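Local structure of cytosine deaminase (Klebsiella pneumoniae, 4R85) at the interface of chains A and B. The protein catalyses the hydrolytic deamination of 5-methylcytosine, as an iron-containing amidohydrolase whose active site binds this base. Coordinates in Å, arbitrary orientation; residue numbers count along the deposited sequence, not the author numbering. Chains: chain A/B, Cytosine deaminase.

The interface of chains A and B. Residues chain A 274-276, 278-280, 286-287; chain B 288, 332, 334.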
loop_
_atom_site.group_PDB
_atom_site.type_symbol
_atom_site.label_atom_id
_atom_site.label_comp_id
_atom_site.label_asym_id
_atom_site.label_seq_id
_atom_site.Cartn_x
_atom_site.Cartn_y
_atom_site.Cartn_z
ATOM N N SER A 274 -10.607 2.820 -4.612
ATOM C CA SER A 274 -10.730 3.655 -5.799
ATOM C C SER A 274 -9.626 3.423 -6.813
ATOM O O SER A 274 -9.877 3.437 -8.014
ATOM C CB SER A 274 -10.853 5.126 -5.409
ATOM O OG SER A 274 -12.105 5.308 -4.766
ATOM N N ILE A 275 -8.405 3.177 -6.346
ATOM C CA ILE A 275 -7.330 2.881 -7.280
ATOM C C ILE A 275 -7.638 1.570 -8.035
ATOM O O ILE A 275 -7.243 1.391 -9.185
ATOM C CB ILE A 275 -5.957 2.816 -6.576
ATOM C CG1 ILE A 275 -4.825 2.918 -7.602
ATOM C CG2 ILE A 275 -5.832 1.572 -5.709
ATOM C CD1 ILE A 275 -4.635 4.347 -8.132
ATOM N N HIS A 276 -8.366 0.674 -7.382
ATOM C CA HIS A 276 -8.775 -0.595 -7.991
ATOM C C HIS A 276 -9.972 -0.430 -8.946
ATOM O O HIS A 276 -9.944 -0.919 -10.068
ATOM C CB HIS A 276 -9.090 -1.607 -6.873
ATOM C CG HIS A 276 -9.797 -2.845 -7.332
ATOM N ND1 HIS A 276 -9.223 -3.768 -8.183
ATOM C CD2 HIS A 276 -11.024 -3.333 -7.020
ATOM C CE1 HIS A 276 -10.076 -4.756 -8.397
ATOM N NE2 HIS A 276 -11.176 -4.517 -7.701
ATOM N N GLN A 278 -11.445 2.546 -10.072
ATOM C CA GLN A 278 -11.414 3.694 -10.983
ATOM C C GLN A 278 -10.305 3.536 -12.013
ATOM O O GLN A 278 -9.424 2.676 -11.878
ATOM C CB GLN A 278 -11.212 5.009 -10.202
ATOM C CG GLN A 278 -12.222 5.232 -9.082
ATOM C CD GLN A 278 -13.654 5.227 -9.574
ATOM O OE1 GLN A 278 -13.990 5.917 -10.538
ATOM N NE2 GLN A 278 -14.509 4.441 -8.917
ATOM N N GLY A 279 -10.333 4.390 -13.035
ATOM C CA GLY A 279 -9.367 4.307 -14.118
ATOM C C GLY A 279 -9.590 3.120 -15.043
ATOM O O GLY A 279 -8.778 2.868 -15.929
ATOM N N ARG A 280 -10.691 2.394 -14.855
ATOM C CA ARG A 280 -10.948 1.178 -15.645
ATOM C C ARG A 280 -11.462 1.454 -17.049
ATOM O O ARG A 280 -11.495 0.555 -17.894
ATOM C CB ARG A 280 -11.963 0.281 -14.929
ATOM C CG ARG A 280 -11.460 -0.314 -13.608
ATOM C CD ARG A 280 -10.588 -1.548 -13.848
ATOM N NE ARG A 280 -10.117 -2.122 -12.590
ATOM C CZ ARG A 280 -9.431 -3.252 -12.497
ATOM N NH1 ARG A 280 -9.124 -3.935 -13.596
ATOM N NH2 ARG A 280 -9.042 -3.696 -11.306
ATOM N N LYS A 286 -3.463 6.392 -17.558
ATOM C CA LYS A 286 -4.568 5.899 -16.757
ATOM C C LYS A 286 -4.702 6.761 -15.518
ATOM O O LYS A 286 -3.754 6.865 -14.732
ATOM C CB LYS A 286 -4.308 4.449 -16.358
ATOM C CG LYS A 286 -5.524 3.725 -15.860
ATOM C CD LYS A 286 -5.258 2.226 -15.770
ATOM C CE LYS A 286 -4.703 1.658 -17.075
ATOM N NZ LYS A 286 -5.727 1.540 -18.153
ATOM N N ARG A 287 -5.870 7.374 -15.335
ATOM C CA ARG A 287 -6.073 8.267 -14.189
ATOM C C ARG A 287 -6.104 7.515 -12.854
ATOM O O ARG A 287 -6.493 6.346 -12.783
ATOM C CB ARG A 287 -7.341 9.125 -14.358
ATOM C CG ARG A 287 -8.676 8.426 -13.987
ATOM C CD ARG A 287 -9.868 9.255 -14.497
ATOM N NE ARG A 287 -9.845 9.317 -15.965
ATOM C CZ ARG A 287 -10.436 10.260 -16.697
ATOM N NH1 ARG A 287 -11.114 11.240 -16.112
ATOM N NH2 ARG A 287 -10.346 10.218 -18.024
ATOM N N ARG B 288 -1.449 7.822 -13.310
ATOM C CA ARG B 288 -0.763 6.950 -12.358
ATOM C C ARG B 288 0.749 6.987 -12.559
ATOM O O ARG B 288 1.509 6.974 -11.587
ATOM C CB ARG B 288 -1.280 5.508 -12.481
ATOM C CG ARG B 288 -2.704 5.347 -11.927
ATOM C CD ARG B 288 -3.440 4.084 -12.440
ATOM N NE ARG B 288 -4.842 4.193 -12.026
ATOM C CZ ARG B 288 -5.508 3.280 -11.322
ATOM N NH1 ARG B 288 -4.927 2.141 -10.974
ATOM N NH2 ARG B 288 -6.763 3.517 -10.963
ATOM N N ILE B 332 -2.231 -0.555 -8.233
ATOM C CA ILE B 332 -2.025 0.516 -9.212
ATOM C C ILE B 332 -2.080 0.006 -10.651
ATOM O O ILE B 332 -2.535 0.718 -11.559
ATOM C CB ILE B 332 -0.691 1.256 -8.969
ATOM C CG1 ILE B 332 -0.679 1.847 -7.556
ATOM C CG2 ILE B 332 -0.529 2.392 -9.964
ATOM C CD1 ILE B 332 0.704 2.244 -7.044
ATOM N N HIS B 334 -3.825 -2.554 -11.731
ATOM C CA HIS B 334 -5.073 -3.285 -11.999
ATOM C C HIS B 334 -4.835 -4.777 -12.191
ATOM O O HIS B 334 -5.253 -5.361 -13.191
ATOM C CB HIS B 334 -5.806 -2.709 -13.217
ATOM C CG HIS B 334 -6.535 -1.436 -12.934
ATOM N ND1 HIS B 334 -6.923 -0.563 -13.926
ATOM C CD2 HIS B 334 -6.945 -0.883 -11.766
ATOM C CE1 HIS B 334 -7.559 0.462 -13.386
ATOM N NE2 HIS B 334 -7.577 0.298 -12.075
#
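Two side chains of chain B carry this patch of the two-fold symmetric interface between the copies in the deposited assembly, which may be a biological dimer: B:Arg288 grips backbone carbonyls of chain A, while B:His334 is stacked by A:Arg280. B:Arg288 leaves its backbone with CG anti to the carbonyl carbon (chi1 -72°) and runs extended to NE, so that its guanidinium reaches the C-terminal part of helix 271-277. There NH1 and NH2 close end-on around one carbonyl oxygen, with B:Arg288 NH2 2.8 Å from A:Ile275 O and both donors on its lone-pair side in the carbonyl plane. B:Arg288 NE takes a second carbonyl by an almost straight bond, 2.8 Å to A:Arg287 O, although it approaches from above that carbonyl's plane. Within chain B, B:Arg288 NH1 also donates to B:Ile332 O (2.8 Å), at the end of helix 322-332, which helps fix the group's rotation. A:Ile275, its CG1 anti to the backbone N, lays CD1 over the centre of one guanidinium face, 3.5 Å from B:Arg288 CZ. The backbone joins in through B:Arg288 N, 2.9 Å from A:Lys286 O.

Tip to tip with B:His334, A:Arg280 bends at chi2 (-81°) and stacks its guanidinium on the imidazole, the planes 10° apart and A:Arg280 CZ 3.4 Å from B:His334 CG. A:Arg280 NE also donates to A:His276 O (2.8 Å), which helps hold the guanidinium flat over the ring in a cation-pi contact. The ring's NE2 makes weak hydrogen bonds to A:Ile275 O and A:Gln278 O, while A:Lys286 CD packs against its ND1/CE1 side. Clustered cationic groups may disfavour protonation of B:His334. The patch joins the end of helix 271-277 and following loop residues of chain A to loop residues of chain B, one just beyond helix 322-332.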